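Local coordinates for polygalacturonase (Pectobacterium carotovorum subsp. carotovorum, PDB 1BHE), which hydrolyses the alpha-1,4 links between galacturonic acid units of polygalacturonic acid, and takes part in the maceration and soft rot of plant tissue, at residues Ser217-Gly222 with Asn245-Gly250. Residues are numbered along the deposited sequence; the frame is centred on the assembly and turned at random.
Sequences SNIATG and NDFGTG
Residues Ser217-Gly222 and Asn245-Gly250 occupy equivalent places on successive turns of the right-handed parallel beta-helix of family 28 glycosyl hydrolases, and they illustrate how such a coil is held together rung to rung. Strands 218-220 and 245-247 run parallel, 12° apart. Ser217 O accepts from Asp246 N (3.0 Å), Asp246 O from Ile219 N (3.0 Å) and Ile219 O from Gly248 N (2.8 Å), an unbroken parallel ladder.

At the start of the ladder a side chain supplies the acceptor: the amide of Asn245, its CG beside its own backbone N (chi1 -64°), presents OD1 to Ser217 N at 2.9 Å, while its ND2 is bonded to Ile214 O. Water 1 donates to both Ser217 O and Asp246 OD2, so that carbonyl takes two bonds. Beyond the strands, Thr221 and Thr249 form a two-bond link. Thr221 N reaches Thr249 O from above the carbonyl plane (3.0 Å), while Thr249 OG1, turned between its own backbone N and carbonyl carbon (chi1 62°), donates to Thr221 O at 2.8 Å.

On the buried face Ile219 and Phe247 lie side by side, CD1 of the isoleucine 3.8 Å from CE1 of the ring; on the other, Asn218 ND2 lies near Asp246 CB. Gly222 and Gly250 lead directly into Asp223, the predicted proton donor, and His251, inferred to be an active-site residue. Strand 183-193 flanks 218-220 and strand 258-273 flanks 245-247, continuing the stack both ways, while Val226 of strand 226-230 touches both Ile219 and Phe247 within the coil.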
loop_
_atom_site.group_PDB
_atom_site.type_symbol
_atom_site.label_atom_id
_atom_site.label_comp_id
_atom_site.label_asym_id
_atom_site.label_seq_id
_atom_site.Cartn_x
_atom_site.Cartn_y
_atom_site.Cartn_z
ATOM N N SER A 217 9.879 -4.488 -7.049
ATOM C CA SER A 217 8.768 -5.181 -6.423
ATOM C C SER A 217 7.687 -5.534 -7.433
ATOM O O SER A 217 7.675 -5.060 -8.567
ATOM C CB SER A 217 8.228 -4.320 -5.271
ATOM O OG SER A 217 9.218 -4.183 -4.259
ATOM N N ASN A 218 6.795 -6.416 -7.014
ATOM C CA ASN A 218 5.727 -6.935 -7.871
ATOM C C ASN A 218 4.411 -6.854 -7.114
ATOM O O ASN A 218 4.252 -7.540 -6.100
ATOM C CB ASN A 218 6.080 -8.386 -8.221
ATOM C CG ASN A 218 5.223 -8.875 -9.374
ATOM O OD1 ASN A 218 4.002 -8.790 -9.270
ATOM N ND2 ASN A 218 5.868 -9.336 -10.440
ATOM N N ILE A 219 3.514 -5.970 -7.543
ATOM C CA ILE A 219 2.265 -5.768 -6.807
ATOM C C ILE A 219 1.021 -6.051 -7.632
ATOM O O ILE A 219 0.746 -5.386 -8.627
ATOM C CB ILE A 219 2.194 -4.333 -6.242
ATOM C CG1 ILE A 219 3.381 -4.041 -5.312
ATOM C CG2 ILE A 219 0.892 -4.105 -5.483
ATOM C CD1 ILE A 219 3.497 -2.592 -4.883
ATOM N N ALA A 220 0.247 -7.039 -7.196
ATOM C CA ALA A 220 -1.013 -7.402 -7.851
ATOM C C ALA A 220 -2.051 -7.570 -6.742
ATOM O O ALA A 220 -1.870 -8.404 -5.852
ATOM C CB ALA A 220 -0.880 -8.665 -8.672
ATOM N N THR A 221 -3.105 -6.763 -6.788
ATOM C CA THR A 221 -4.104 -6.818 -5.715
ATOM C C THR A 221 -5.453 -6.343 -6.224
ATOM O O THR A 221 -5.669 -6.329 -7.441
ATOM C CB THR A 221 -3.614 -5.963 -4.528
ATOM O OG1 THR A 221 -4.497 -6.091 -3.411
ATOM C CG2 THR A 221 -3.501 -4.491 -4.921
ATOM N N GLY A 222 -6.360 -6.005 -5.323
ATOM C CA GLY A 222 -7.694 -5.574 -5.701
ATOM C C GLY A 222 -7.767 -4.065 -5.883
ATOM O O GLY A 222 -8.200 -3.605 -6.940
ATOM N N ASN A 245 9.591 -1.471 -11.121
ATOM C CA ASN A 245 8.523 -2.310 -10.595
ATOM C C ASN A 245 7.610 -2.893 -11.667
ATOM O O ASN A 245 7.549 -2.427 -12.803
ATOM C CB ASN A 245 7.658 -1.486 -9.625
ATOM C CG ASN A 245 8.428 -1.032 -8.396
ATOM O OD1 ASN A 245 8.838 -1.846 -7.572
ATOM N ND2 ASN A 245 8.613 0.281 -8.302
ATOM N N ASP A 246 6.853 -3.902 -11.254
ATOM C CA ASP A 246 5.869 -4.569 -12.091
ATOM C C ASP A 246 4.522 -4.588 -11.365
ATOM O O ASP A 246 4.461 -5.112 -10.245
ATOM C CB ASP A 246 6.252 -6.020 -12.387
ATOM C CG ASP A 246 7.399 -6.155 -13.367
ATOM O OD1 ASP A 246 7.152 -6.059 -14.588
ATOM O OD2 ASP A 246 8.549 -6.351 -12.922
ATOM N N PHE A 247 3.493 -3.988 -11.937
ATOM C CA PHE A 247 2.179 -3.984 -11.294
ATOM C C PHE A 247 1.194 -4.810 -12.133
ATOM O O PHE A 247 1.170 -4.738 -13.365
ATOM C CB PHE A 247 1.638 -2.588 -11.067
ATOM C CG PHE A 247 2.264 -1.690 -10.048
ATOM C CD1 PHE A 247 3.348 -2.055 -9.275
ATOM C CD2 PHE A 247 1.734 -0.419 -9.852
ATOM C CE1 PHE A 247 3.913 -1.206 -8.348
ATOM C CE2 PHE A 247 2.279 0.448 -8.922
ATOM C CZ PHE A 247 3.370 0.054 -8.173
ATOM N N GLY A 248 0.430 -5.648 -11.443
ATOM C CA GLY A 248 -0.581 -6.486 -12.074
ATOM C C GLY A 248 -1.967 -5.889 -11.856
ATOM O O GLY A 248 -2.165 -4.677 -11.973
ATOM N N THR A 249 -2.945 -6.732 -11.521
ATOM C CA THR A 249 -4.289 -6.227 -11.271
ATOM C C THR A 249 -4.244 -5.182 -10.156
ATOM O O THR A 249 -3.316 -5.151 -9.342
ATOM C CB THR A 249 -5.299 -7.315 -10.878
ATOM O OG1 THR A 249 -4.867 -7.926 -9.656
ATOM C CG2 THR A 249 -5.425 -8.366 -11.968
ATOM N N GLY A 250 -5.292 -4.370 -10.092
ATOM C CA GLY A 250 -5.378 -3.353 -9.050
ATOM C C GLY A 250 -5.951 -2.052 -9.589
ATOM O O GLY A 250 -6.402 -1.996 -10.736
HETATM O O HOH W 1 9.664 -6.112 -10.326
#